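Local coordinates for acetyl-CoA hydrolase/transferase family protein (Porphyromonas gingivalis, PDB 2NVV) that probably hydrolyses acetyl-CoA or moves CoA between an acyl-CoA and acetate, by way of a glutamyl-CoA thioester, and binds zinc, at residues F53-T63 against D75-S85. Sequence-based numbering, arbitrary orientation.
Sequences FKIGMFTGAST and DAVKFRTPYQS
Residues 53-63 and 75-85 pair as neighbouring parallel strands near one end of the seven-stranded parallel sheet in the N-terminal half of the chain. Ile55 N donates to Ala76 O and Lys78 N to Ile55 O; after a break in the second strand the pairing resumes with Met57 N to Phe79 O (2.8 Å) and runs on to Thr59 N and Thr81 O (3.0 Å). Gly56, without a side chain, lets the Phe79 ring lie over the backbone in a CH-pi contact, CA 3.6 Å from the ring centroid. With CG between its own backbone N and carbonyl carbon (chi1 80°), the Phe79 ring also turns an edge to the face of Phe58, a T-shaped pair with planes at 67°. Helix 65-73 links the strands, making a beta-alpha-beta crossover, and on the other face of the sheet the flexible selenoether chain of selenomethionine Met57 lies against Val77 and the CD methylene of Arg80. Long enough to reach past the strand end, Arg80 gives NH1 to Ala61 O (3.1 Å), within the guanidinium plane, while its NE makes a salt bridge to Asp68 of the connecting helix. Threonine suits position 59 because it has both a methyl and a hydroxyl: the methyl of Thr59 sits over the guanidinium centre, and its hydroxyl OG1 donates to the same Ala61 O (2.7 Å). These loops run toward the predicted CoA site, where Tyr83, its ring edge beside Ser62 N, touches Asn374.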
ATOM      1  N   PHE A  53      24.261  26.623  -9.486  1.00 12.57           N
ATOM      2  CA  PHE A  53      24.665  25.788  -8.363  1.00 11.68           C
ATOM      3  C   PHE A  53      23.475  25.215  -7.596  1.00 11.29           C
ATOM      4  O   PHE A  53      22.848  25.890  -6.768  1.00 10.00           O
ATOM      5  CB  PHE A  53      25.583  26.553  -7.411  1.00 10.58           C
ATOM      6  CG  PHE A  53      26.386  25.656  -6.513  1.00 10.31           C
ATOM      7  CD1 PHE A  53      25.754  24.798  -5.618  1.00  9.39           C
ATOM      8  CD2 PHE A  53      27.780  25.642  -6.584  1.00  9.00           C
ATOM      9  CE1 PHE A  53      26.492  23.936  -4.808  1.00  9.50           C
ATOM     10  CE2 PHE A  53      28.529  24.785  -5.779  1.00  7.41           C
ATOM     11  CZ  PHE A  53      27.879  23.928  -4.888  1.00  8.47           C
ATOM     12  N   LYS A  54      23.170  23.959  -7.897  1.00 10.58           N
ATOM     13  CA  LYS A  54      22.082  23.239  -7.251  1.00  9.96           C
ATOM     14  C   LYS A  54      22.472  21.775  -7.146  1.00  9.33           C
ATOM     15  O   LYS A  54      23.061  21.207  -8.070  1.00 10.46           O
ATOM     16  CB  LYS A  54      20.787  23.373  -8.056  1.00 10.21           C
ATOM     17  CG  LYS A  54      20.296  24.797  -8.207  1.00  9.17           C
ATOM     18  CD  LYS A  54      18.891  24.802  -8.737  1.00  7.25           C
ATOM     19  CE  LYS A  54      18.403  26.195  -9.048  1.00  6.78           C
ATOM     20  NZ  LYS A  54      16.956  26.122  -9.402  1.00  8.37           N
ATOM     21  N   ILE A  55      22.147  21.171  -6.008  1.00  8.92           N
ATOM     22  CA  ILE A  55      22.472  19.771  -5.761  1.00  8.56           C
ATOM     23  C   ILE A  55      21.213  18.941  -5.587  1.00  6.99           C
ATOM     24  O   ILE A  55      20.155  19.462  -5.216  1.00  6.39           O
ATOM     25  CB  ILE A  55      23.308  19.614  -4.481  1.00  7.97           C
ATOM     26  CG1 ILE A  55      22.527  20.207  -3.299  1.00  8.17           C
ATOM     27  CG2 ILE A  55      24.669  20.292  -4.642  1.00  9.48           C
ATOM     28  CD1 ILE A  55      23.158  19.963  -1.927  1.00  9.07           C
ATOM     29  N   GLY A  56      21.332  17.645  -5.861  1.00  7.52           N
ATOM     30  CA  GLY A  56      20.204  16.749  -5.699  1.00  7.60           C
ATOM     31  C   GLY A  56      20.278  16.346  -4.246  1.00  7.55           C
ATOM     32  O   GLY A  56      21.371  16.185  -3.728  1.00  7.41           O
HETATM   33  N   MSE A  57      19.139  16.173  -3.587  1.00  7.62           N
HETATM   34  CA  MSE A  57      19.153  15.822  -2.174  1.00  9.36           C
HETATM   35  C   MSE A  57      18.360  14.584  -1.799  1.00  8.76           C
HETATM   36  O   MSE A  57      17.166  14.501  -2.057  1.00  7.92           O
HETATM   37  CB  MSE A  57      18.628  16.998  -1.356  1.00 10.96           C
HETATM   38  CG  MSE A  57      19.422  18.273  -1.517  1.00 14.67           C
HETATM   39 SE   MSE A  57      18.586  19.775  -0.615  1.00 22.46          SE
HETATM   40  CE  MSE A  57      18.734  19.131   1.205  1.00 19.48           C
ATOM     41  N   PHE A  58      19.039  13.629  -1.181  1.00  7.39           N
ATOM     42  CA  PHE A  58      18.418  12.393  -0.706  1.00  6.39           C
ATOM     43  C   PHE A  58      18.614  12.431   0.809  1.00  6.39           C
ATOM     44  O   PHE A  58      19.753  12.556   1.281  1.00  6.39           O
ATOM     45  CB  PHE A  58      19.142  11.139  -1.224  1.00  6.39           C
ATOM     46  CG  PHE A  58      19.133  10.969  -2.725  1.00  6.39           C
ATOM     47  CD1 PHE A  58      20.314  11.098  -3.463  1.00  6.39           C
ATOM     48  CD2 PHE A  58      17.962  10.614  -3.392  1.00  6.39           C
ATOM     49  CE1 PHE A  58      20.333  10.873  -4.840  1.00  6.65           C
ATOM     50  CE2 PHE A  58      17.963  10.386  -4.770  1.00  7.17           C
ATOM     51  CZ  PHE A  58      19.152  10.515  -5.499  1.00  6.42           C
ATOM     52  N   THR A  59      17.527  12.331   1.571  1.00  7.13           N
ATOM     53  CA  THR A  59      17.619  12.333   3.030  1.00  6.39           C
ATOM     54  C   THR A  59      16.782  11.180   3.591  1.00  6.39           C
ATOM     55  O   THR A  59      16.142  10.447   2.842  1.00  6.39           O
ATOM     56  CB  THR A  59      17.078  13.652   3.626  1.00  6.39           C
ATOM     57  OG1 THR A  59      15.664  13.744   3.383  1.00  6.83           O
ATOM     58  CG2 THR A  59      17.760  14.836   3.006  1.00  6.39           C
ATOM     59  N   GLY A  60      16.799  11.012   4.908  1.00  6.39           N
ATOM     60  CA  GLY A  60      16.001   9.964   5.519  1.00  6.39           C
ATOM     61  C   GLY A  60      14.583  10.481   5.545  1.00  6.39           C
ATOM     62  O   GLY A  60      13.681   9.903   4.935  1.00  6.39           O
ATOM     63  N   ALA A  61      14.413  11.602   6.243  1.00  6.39           N
ATOM     64  CA  ALA A  61      13.130  12.280   6.355  1.00  6.42           C
ATOM     65  C   ALA A  61      13.428  13.781   6.438  1.00  6.39           C
ATOM     66  O   ALA A  61      14.204  14.306   5.628  1.00  6.39           O
ATOM     67  CB  ALA A  61      12.392  11.803   7.589  1.00  6.39           C
ATOM     68  N   SER A  62      12.824  14.459   7.414  1.00  6.39           N
ATOM     69  CA  SER A  62      13.023  15.888   7.608  1.00  6.39           C
ATOM     70  C   SER A  62      14.417  16.182   8.154  1.00  6.93           C
ATOM     71  O   SER A  62      15.088  15.316   8.721  1.00  8.31           O
ATOM     72  CB  SER A  62      11.964  16.452   8.554  1.00  6.69           C
ATOM     73  OG  SER A  62      11.975  15.765   9.789  1.00  8.53           O
ATOM     74  N   THR A  63      14.851  17.421   7.963  1.00  7.67           N
ATOM     75  CA  THR A  63      16.161  17.860   8.409  1.00  8.00           C
ATOM     76  C   THR A  63      15.970  19.202   9.117  1.00  8.47           C
ATOM     77  O   THR A  63      14.897  19.809   9.036  1.00  8.63           O
ATOM     78  CB  THR A  63      17.094  18.018   7.190  1.00  6.39           C
ATOM     79  OG1 THR A  63      16.707  19.161   6.423  1.00  6.39           O
ATOM     80  CG2 THR A  63      16.976  16.809   6.299  1.00  6.39           C
ATOM     81  N   ASP A  75      18.482  28.713  -2.648  1.00 10.34           N
ATOM     82  CA  ASP A  75      17.953  28.329  -3.952  1.00 10.63           C
ATOM     83  C   ASP A  75      18.949  27.391  -4.643  1.00  9.16           C
ATOM     84  O   ASP A  75      19.310  27.580  -5.793  1.00  9.18           O
ATOM     85  CB  ASP A  75      17.698  29.584  -4.803  1.00 12.07           C
ATOM     86  CG  ASP A  75      16.954  29.276  -6.108  1.00 14.87           C
ATOM     87  OD1 ASP A  75      16.225  28.261  -6.165  1.00 16.42           O
ATOM     88  OD2 ASP A  75      17.093  30.058  -7.074  1.00 14.54           O
ATOM     89  N   ALA A  76      19.381  26.366  -3.916  1.00  8.50           N
ATOM     90  CA  ALA A  76      20.355  25.412  -4.437  1.00  7.46           C
ATOM     91  C   ALA A  76      19.817  24.001  -4.414  1.00  7.28           C
ATOM     92  O   ALA A  76      20.581  23.047  -4.322  1.00  7.82           O
ATOM     93  CB  ALA A  76      21.656  25.490  -3.613  1.00  7.18           C
ATOM     94  N   VAL A  77      18.503  23.864  -4.505  1.00  7.69           N
ATOM     95  CA  VAL A  77      17.883  22.547  -4.480  1.00  7.66           C
ATOM     96  C   VAL A  77      17.426  22.149  -5.875  1.00  7.95           C
ATOM     97  O   VAL A  77      16.410  22.659  -6.345  1.00  7.92           O
ATOM     98  CB  VAL A  77      16.634  22.536  -3.556  1.00  6.43           C
ATOM     99  CG1 VAL A  77      16.062  21.142  -3.472  1.00  6.39           C
ATOM    100  CG2 VAL A  77      16.987  23.066  -2.184  1.00  7.05           C
ATOM    101  N   LYS A  78      18.145  21.246  -6.540  1.00  7.64           N
ATOM    102  CA  LYS A  78      17.715  20.840  -7.878  1.00  7.16           C
ATOM    103  C   LYS A  78      16.553  19.857  -7.747  1.00  6.39           C
ATOM    104  O   LYS A  78      15.606  19.890  -8.533  1.00  6.39           O
ATOM    105  CB  LYS A  78      18.872  20.227  -8.688  1.00  8.13           C
ATOM    106  CG  LYS A  78      19.193  18.776  -8.404  1.00 10.71           C
ATOM    107  CD  LYS A  78      20.165  18.209  -9.461  1.00 11.36           C
ATOM    108  CE  LYS A  78      19.601  18.372 -10.869  1.00 12.61           C
ATOM    109  NZ  LYS A  78      20.438  17.701 -11.919  1.00 13.10           N
ATOM    110  N   PHE A  79      16.629  18.979  -6.754  1.00  6.39           N
ATOM    111  CA  PHE A  79      15.548  18.037  -6.495  1.00  6.39           C
ATOM    112  C   PHE A  79      15.679  17.534  -5.066  1.00  6.62           C
ATOM    113  O   PHE A  79      16.780  17.469  -4.522  1.00  6.39           O
ATOM    114  CB  PHE A  79      15.538  16.883  -7.517  1.00  6.39           C
ATOM    115  CG  PHE A  79      16.540  15.788  -7.244  1.00  6.39           C
ATOM    116  CD1 PHE A  79      16.379  14.931  -6.156  1.00  6.73           C
ATOM    117  CD2 PHE A  79      17.627  15.593  -8.102  1.00  6.39           C
ATOM    118  CE1 PHE A  79      17.275  13.891  -5.916  1.00  6.81           C
ATOM    119  CE2 PHE A  79      18.537  14.558  -7.878  1.00  6.39           C
ATOM    120  CZ  PHE A  79      18.357  13.699  -6.773  1.00  6.53           C
ATOM    121  N   ARG A  80      14.543  17.180  -4.467  1.00  7.60           N
ATOM    122  CA  ARG A  80      14.501  16.729  -3.078  1.00  6.39           C
ATOM    123  C   ARG A  80      13.618  15.498  -2.835  1.00  6.39           C
ATOM    124  O   ARG A  80      12.531  15.372  -3.408  1.00  6.39           O
ATOM    125  CB  ARG A  80      14.005  17.889  -2.208  1.00  6.39           C
ATOM    126  CG  ARG A  80      13.870  17.582  -0.735  1.00  6.39           C
ATOM    127  CD  ARG A  80      15.211  17.632  -0.037  1.00  6.39           C
ATOM    128  NE  ARG A  80      15.041  17.530   1.410  1.00  6.39           N
ATOM    129  CZ  ARG A  80      14.615  16.444   2.041  1.00  6.39           C
ATOM    130  NH1 ARG A  80      14.475  16.450   3.362  1.00  6.39           N
ATOM    131  NH2 ARG A  80      14.347  15.350   1.353  1.00  6.39           N
ATOM    132  N   THR A  81      14.099  14.605  -1.969  1.00  6.39           N
ATOM    133  CA  THR A  81      13.388  13.380  -1.590  1.00  6.39           C
ATOM    134  C   THR A  81      13.911  12.916  -0.233  1.00  6.93           C
ATOM    135  O   THR A  81      15.062  13.171   0.117  1.00  6.39           O
ATOM    136  CB  THR A  81      13.627  12.216  -2.564  1.00  6.65           C
ATOM    137  OG1 THR A  81      14.257  12.696  -3.752  1.00 10.06           O
ATOM    138  CG2 THR A  81      12.317  11.557  -2.926  1.00  6.39           C
ATOM    139  N   PRO A  82      13.092  12.173   0.525  1.00  6.91           N
ATOM    140  CA  PRO A  82      11.738  11.755   0.179  1.00  6.39           C
ATOM    141  C   PRO A  82      10.661  12.438   1.031  1.00  6.39           C
ATOM    142  O   PRO A  82       9.467  12.350   0.728  1.00  6.39           O
ATOM    143  CB  PRO A  82      11.803  10.260   0.420  1.00  6.39           C
ATOM    144  CG  PRO A  82      12.594  10.199   1.704  1.00  6.39           C
ATOM    145  CD  PRO A  82      13.649  11.296   1.572  1.00  6.39           C
ATOM    146  N   TYR A  83      11.095  13.125   2.085  1.00  6.39           N
ATOM    147  CA  TYR A  83      10.197  13.809   3.000  1.00  6.39           C
ATOM    148  C   TYR A  83      10.883  15.075   3.500  1.00  6.39           C
ATOM    149  O   TYR A  83      12.094  15.074   3.737  1.00  6.59           O
ATOM    150  CB  TYR A  83       9.895  12.895   4.193  1.00  6.39           C
ATOM    151  CG  TYR A  83       8.925  13.441   5.222  1.00  6.39           C
ATOM    152  CD1 TYR A  83       7.565  13.129   5.167  1.00  6.61           C
ATOM    153  CD2 TYR A  83       9.367  14.247   6.270  1.00  6.39           C
ATOM    154  CE1 TYR A  83       6.672  13.601   6.135  1.00  6.39           C
ATOM    155  CE2 TYR A  83       8.489  14.724   7.233  1.00  6.39           C
ATOM    156  CZ  TYR A  83       7.147  14.398   7.166  1.00  6.39           C
ATOM    157  OH  TYR A  83       6.275  14.852   8.136  1.00  6.39           O
ATOM    158  N   GLN A  84      10.119  16.157   3.642  1.00  6.39           N
ATOM    159  CA  GLN A  84      10.665  17.404   4.162  1.00  6.39           C
ATOM    160  C   GLN A  84       9.672  18.015   5.132  1.00  7.07           C
ATOM    161  O   GLN A  84       8.507  17.618   5.182  1.00  6.39           O
ATOM    162  CB  GLN A  84      11.002  18.406   3.038  1.00  6.39           C
ATOM    163  CG  GLN A  84       9.848  18.876   2.153  1.00  6.39           C
ATOM    164  CD  GLN A  84       8.890  19.820   2.857  1.00  6.79           C
ATOM    165  OE1 GLN A  84       9.313  20.763   3.553  1.00  6.39           O
ATOM    166  NE2 GLN A  84       7.588  19.588   2.667  1.00  6.40           N
ATOM    167  N   SER A  85      10.147  18.976   5.912  1.00  7.77           N
ATOM    168  CA  SER A  85       9.318  19.634   6.898  1.00  8.81           C
ATOM    169  C   SER A  85       9.867  21.016   7.292  1.00  9.62           C
ATOM    170  O   SER A  85       9.873  21.383   8.459  1.00 11.54           O
ATOM    171  CB  SER A  85       9.207  18.726   8.121  1.00  7.51           C
ATOM    172  OG  SER A  85       8.506  19.381   9.151  1.00  9.85           O
TER